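Local coordinates for putative lipoprotein LppA (Mycobacterium tuberculosis, PDB 2V7S), which is of unknown function but is a putative membrane-attached lipoprotein of a family confined to pathogenic mycobacteria, at residues A[50-60]-A[187-198]. Numbering follows the deposited sequence.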
loop_
_atom_site.group_PDB
_atom_site.type_symbol
_atom_site.label_atom_id
_atom_site.label_comp_id
_atom_site.label_asym_id
_atom_site.label_seq_id
_atom_site.Cartn_x
_atom_site.Cartn_y
_atom_site.Cartn_z
ATOM N N ILE A 50 7.096 4.240 -8.079
ATOM C CA ILE A 50 7.186 5.189 -9.184
ATOM C C ILE A 50 8.502 5.033 -9.949
ATOM O O ILE A 50 8.495 4.877 -11.178
ATOM C CB ILE A 50 6.976 6.614 -8.649
ATOM C CG1 ILE A 50 5.494 6.738 -8.218
ATOM C CG2 ILE A 50 7.386 7.673 -9.699
ATOM C CD1 ILE A 50 5.159 7.981 -7.419
ATOM N N ASP A 51 9.620 5.030 -9.225
ATOM C CA ASP A 51 10.946 4.967 -9.850
ATOM C C ASP A 51 11.108 3.697 -10.681
ATOM O O ASP A 51 11.669 3.720 -11.792
ATOM C CB ASP A 51 12.058 5.060 -8.836
ATOM C CG ASP A 51 12.317 6.491 -8.360
ATOM O OD1 ASP A 51 11.700 7.471 -8.861
ATOM O OD2 ASP A 51 13.148 6.613 -7.452
ATOM N N SER A 52 10.569 2.589 -10.180
ATOM C CA SER A 52 10.655 1.329 -10.930
ATOM C C SER A 52 9.841 1.316 -12.236
ATOM O O SER A 52 10.008 0.415 -13.064
ATOM C CB SER A 52 10.256 0.147 -10.039
ATOM O OG SER A 52 8.866 0.128 -9.888
HETATM N N MSE A 53 8.949 2.290 -12.401
HETATM C CA MSE A 53 8.073 2.378 -13.606
HETATM C C MSE A 53 8.582 3.390 -14.648
HETATM O O MSE A 53 8.051 3.468 -15.782
HETATM C CB MSE A 53 6.643 2.733 -13.204
HETATM C CG MSE A 53 5.884 1.556 -12.612
HETATM SE SE MSE A 53 4.173 2.121 -11.867
HETATM C CE MSE A 53 3.336 2.581 -13.514
ATOM N N ARG A 54 9.600 4.161 -14.264
ATOM C CA ARG A 54 10.228 5.128 -15.172
ATOM C C ARG A 54 10.663 4.523 -16.521
ATOM O O ARG A 54 10.315 5.031 -17.618
ATOM C CB ARG A 54 11.346 5.908 -14.452
ATOM C CG ARG A 54 10.790 6.918 -13.438
ATOM C CD ARG A 54 11.905 7.628 -12.643
ATOM N NE ARG A 54 11.301 8.474 -11.614
ATOM C CZ ARG A 54 10.938 9.736 -11.817
ATOM N NH1 ARG A 54 10.366 10.442 -10.844
ATOM N NH2 ARG A 54 11.162 10.287 -12.987
ATOM N N ASN A 55 11.360 3.399 -16.454
ATOM C CA ASN A 55 11.750 2.665 -17.666
ATOM C C ASN A 55 10.639 2.347 -18.698
ATOM O O ASN A 55 10.937 1.995 -19.841
ATOM C CB ASN A 55 12.423 1.357 -17.268
ATOM C CG ASN A 55 11.405 0.291 -16.931
ATOM O OD1 ASN A 55 11.201 -0.646 -17.699
ATOM N ND2 ASN A 55 10.712 0.465 -15.817
ATOM N N LYS A 56 9.368 2.439 -18.302
ATOM C CA LYS A 56 8.287 2.071 -19.203
ATOM C C LYS A 56 7.925 3.181 -20.170
ATOM O O LYS A 56 7.178 2.944 -21.123
ATOM C CB LYS A 56 6.998 1.661 -18.457
ATOM C CG LYS A 56 7.128 0.469 -17.493
ATOM C CD LYS A 56 5.854 0.312 -16.622
ATOM C CE LYS A 56 4.540 0.182 -17.419
ATOM N NZ LYS A 56 4.445 -1.008 -18.319
ATOM N N GLY A 57 8.398 4.402 -19.923
ATOM C CA GLY A 57 7.946 5.495 -20.777
ATOM C C GLY A 57 6.612 6.059 -20.334
ATOM O O GLY A 57 6.032 5.569 -19.372
ATOM N N SER A 58 6.125 7.082 -21.050
ATOM C CA SER A 58 4.954 7.874 -20.630
ATOM C C SER A 58 3.637 7.264 -21.069
ATOM O O SER A 58 3.566 6.522 -22.038
ATOM C CB SER A 58 5.028 9.309 -21.181
ATOM O OG SER A 58 4.973 9.262 -22.607
ATOM N N TYR A 59 2.608 7.602 -20.318
ATOM C CA TYR A 59 1.238 7.331 -20.669
ATOM C C TYR A 59 0.903 7.957 -22.018
ATOM O O TYR A 59 0.231 7.355 -22.811
ATOM C CB TYR A 59 0.373 7.955 -19.590
ATOM C CG TYR A 59 -1.037 8.224 -20.005
ATOM C CD1 TYR A 59 -1.446 9.505 -20.386
ATOM C CD2 TYR A 59 -1.967 7.213 -19.954
ATOM C CE1 TYR A 59 -2.781 9.767 -20.740
ATOM C CE2 TYR A 59 -3.278 7.443 -20.302
ATOM C CZ TYR A 59 -3.681 8.704 -20.699
ATOM O OH TYR A 59 -5.007 8.876 -21.017
ATOM N N GLU A 60 1.381 9.179 -22.260
ATOM C CA GLU A 60 1.101 9.893 -23.511
ATOM C C GLU A 60 1.677 9.146 -24.702
ATOM O O GLU A 60 1.020 9.034 -25.717
ATOM C CB GLU A 60 1.692 11.318 -23.473
ATOM C CG GLU A 60 0.967 12.281 -22.485
ATOM C CD GLU A 60 1.446 12.165 -21.005
ATOM O OE1 GLU A 60 2.214 11.239 -20.661
ATOM O OE2 GLU A 60 1.046 13.015 -20.170
ATOM N N CYS A 187 -0.554 0.239 -16.978
ATOM C CA CYS A 187 -0.394 1.488 -16.262
ATOM C C CYS A 187 0.937 2.134 -16.669
ATOM O O CYS A 187 1.962 1.433 -16.757
ATOM C CB CYS A 187 -0.438 1.219 -14.723
ATOM S SG CYS A 187 -0.284 2.725 -13.728
ATOM N N PHE A 188 0.929 3.437 -16.963
ATOM C CA PHE A 188 2.193 4.160 -17.279
ATOM C C PHE A 188 2.161 5.457 -16.517
ATOM O O PHE A 188 1.118 6.033 -16.379
ATOM C CB PHE A 188 2.322 4.515 -18.786
ATOM C CG PHE A 188 2.465 3.319 -19.697
ATOM C CD1 PHE A 188 1.343 2.555 -20.038
ATOM C CD2 PHE A 188 3.715 2.942 -20.204
ATOM C CE1 PHE A 188 1.463 1.408 -20.857
ATOM C CE2 PHE A 188 3.846 1.807 -21.062
ATOM C CZ PHE A 188 2.687 1.050 -21.383
ATOM N N LEU A 189 3.316 5.900 -16.030
ATOM C CA LEU A 189 3.478 7.226 -15.451
ATOM C C LEU A 189 3.200 8.293 -16.488
ATOM O O LEU A 189 3.619 8.184 -17.643
ATOM C CB LEU A 189 4.937 7.397 -14.948
ATOM C CG LEU A 189 5.513 6.417 -13.910
ATOM C CD1 LEU A 189 6.969 6.742 -13.532
ATOM C CD2 LEU A 189 4.630 6.527 -12.650
ATOM N N LEU A 190 2.522 9.359 -16.068
ATOM C CA LEU A 190 2.377 10.527 -16.900
ATOM C C LEU A 190 3.754 11.137 -17.207
ATOM O O LEU A 190 4.649 11.073 -16.372
ATOM C CB LEU A 190 1.522 11.553 -16.133
ATOM C CG LEU A 190 0.121 11.083 -15.678
ATOM C CD1 LEU A 190 -0.585 12.160 -14.833
ATOM C CD2 LEU A 190 -0.754 10.719 -16.888
ATOM N N GLN A 191 3.923 11.738 -18.384
ATOM C CA GLN A 191 5.179 12.418 -18.678
ATOM C C GLN A 191 5.561 13.460 -17.601
ATOM O O GLN A 191 6.728 13.604 -17.271
ATOM C CB GLN A 191 5.188 13.044 -20.084
ATOM C CG GLN A 191 6.509 13.763 -20.371
ATOM C CD GLN A 191 7.653 12.774 -20.461
ATOM O OE1 GLN A 191 7.480 11.679 -21.005
ATOM N NE2 GLN A 191 8.813 13.139 -19.947
ATOM N N LYS A 192 4.588 14.136 -16.997
ATOM C CA LYS A 192 4.943 15.115 -15.942
ATOM C C LYS A 192 5.654 14.490 -14.728
ATOM O O LYS A 192 6.517 15.126 -14.096
ATOM C CB LYS A 192 3.721 15.923 -15.516
ATOM C CG LYS A 192 2.552 15.104 -14.960
ATOM C CD LYS A 192 1.559 16.090 -14.304
ATOM C CE LYS A 192 0.393 15.380 -13.658
ATOM N NZ LYS A 192 -0.656 16.375 -13.225
ATOM N N VAL A 193 5.301 13.237 -14.410
ATOM C CA VAL A 193 6.022 12.472 -13.371
ATOM C C VAL A 193 7.414 12.042 -13.842
ATOM O O VAL A 193 8.400 12.120 -13.082
ATOM C CB VAL A 193 5.162 11.269 -12.831
ATOM C CG1 VAL A 193 5.884 10.516 -11.716
ATOM C CG2 VAL A 193 3.798 11.793 -12.337
ATOM N N LEU A 194 7.513 11.621 -15.110
ATOM C CA LEU A 194 8.830 11.271 -15.670
ATOM C C LEU A 194 9.760 12.465 -15.649
ATOM O O LEU A 194 10.963 12.297 -15.496
ATOM C CB LEU A 194 8.699 10.699 -17.084
ATOM C CG LEU A 194 7.897 9.394 -17.110
ATOM C CD1 LEU A 194 7.553 8.953 -18.509
ATOM C CD2 LEU A 194 8.647 8.300 -16.450
ATOM N N ASP A 195 9.210 13.672 -15.764
ATOM C CA ASP A 195 10.034 14.898 -15.675
ATOM C C ASP A 195 10.473 15.248 -14.251
ATOM O O ASP A 195 11.306 16.129 -14.062
ATOM C CB ASP A 195 9.340 16.093 -16.332
ATOM C CG ASP A 195 9.297 15.968 -17.840
ATOM O OD1 ASP A 195 10.014 15.093 -18.385
ATOM O OD2 ASP A 195 8.545 16.721 -18.490
ATOM N N LEU A 196 9.910 14.561 -13.256
ATOM C CA LEU A 196 10.360 14.734 -11.870
ATOM C C LEU A 196 11.637 13.954 -11.649
ATOM O O LEU A 196 11.776 12.868 -12.179
ATOM C CB LEU A 196 9.285 14.262 -10.885
ATOM C CG LEU A 196 7.941 14.961 -11.052
ATOM C CD1 LEU A 196 6.997 14.452 -10.005
ATOM C CD2 LEU A 196 8.094 16.493 -10.965
ATOM N N PRO A 197 12.572 14.498 -10.838
ATOM C CA PRO A 197 13.832 13.788 -10.648
ATOM C C PRO A 197 13.499 12.484 -9.929
ATOM O O PRO A 197 12.566 12.454 -9.129
ATOM C CB PRO A 197 14.621 14.698 -9.710
ATOM C CG PRO A 197 13.914 16.009 -9.711
ATOM C CD PRO A 197 12.490 15.714 -10.016
ATOM N N ALA A 198 14.249 11.430 -10.216
ATOM C CA ALA A 198 14.023 10.125 -9.586
ATOM C C ALA A 198 14.309 10.151 -8.063
ATOM O O ALA A 198 15.190 10.890 -7.596
ATOM C CB ALA A 198 14.882 9.079 -10.279
HETATM O O HOH W 1 5.665 4.476 -16.770
HETATM O O HOH W 2 1.871 14.522 -18.151
#
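Leu189 packs into the inner bend where the chain turns from helix 37-53 to helix 59-80: its CD1 lies 3.4 Å from Ile50 O and reaches the CG of Arg54, while its CG meets CB of selenomethionine Met53. Ile50 CG2, placed anti to the backbone N, also touches Val193 CG1, the two side chains crossing at about a right angle. These four buried residues, Ile50, Met53, Leu189 and Val193, form the tight part. The Met53 chain bends at chi3 (68°), bringing CE to 3.6 Å from SG of Cys187, which is disulfide-bonded to Cys104. Tyr59 N donates to Leu189 O over 2.9 Å, approaching from above the carbonyl plane, and a water ties Met53 O and Gly57 O to Leu189 N. Phe188 presents one ring face to Lys56, whose NZ forms a cation-pi contact 4.3 Å from the ring centroid and a salt bridge to Asp186.

Around partly exposed Arg54 and residues 193-198 the contact becomes more polar. Arg54 extends from CG to NE alongside Leu194, its NE bridged to Asp51 OD1 at 3.0 Å. NH2 of Arg54 donates three weak hydrogen bonds, to the carbonyl oxygens of Val193, Leu194 and Leu196. The bond from Arg54 NH2 to Leu196 O is 2.8 Å long but bent to 123° at the hydrogen; CA of exposed Ala198 lies over one guanidinium face. A second solvent-side patch lies where exposed Glu60 turns at chi2 (83°) so that OE1 accepts a hydrogen bond from Gln191 N on its syn side, 2.9 Å away, and a water links OE2 to Lys192 N. Thus the carboxylate meets the first turn of helix 191-194, whose N-cap position is Leu190. The whole is a corner between two consecutive helices, 37-53 and 59-80, with Ser58 OG capping Ala61 N at the start of the second, clasped by an edge strand of a small three-stranded antiparallel sheet and the short helix that follows it.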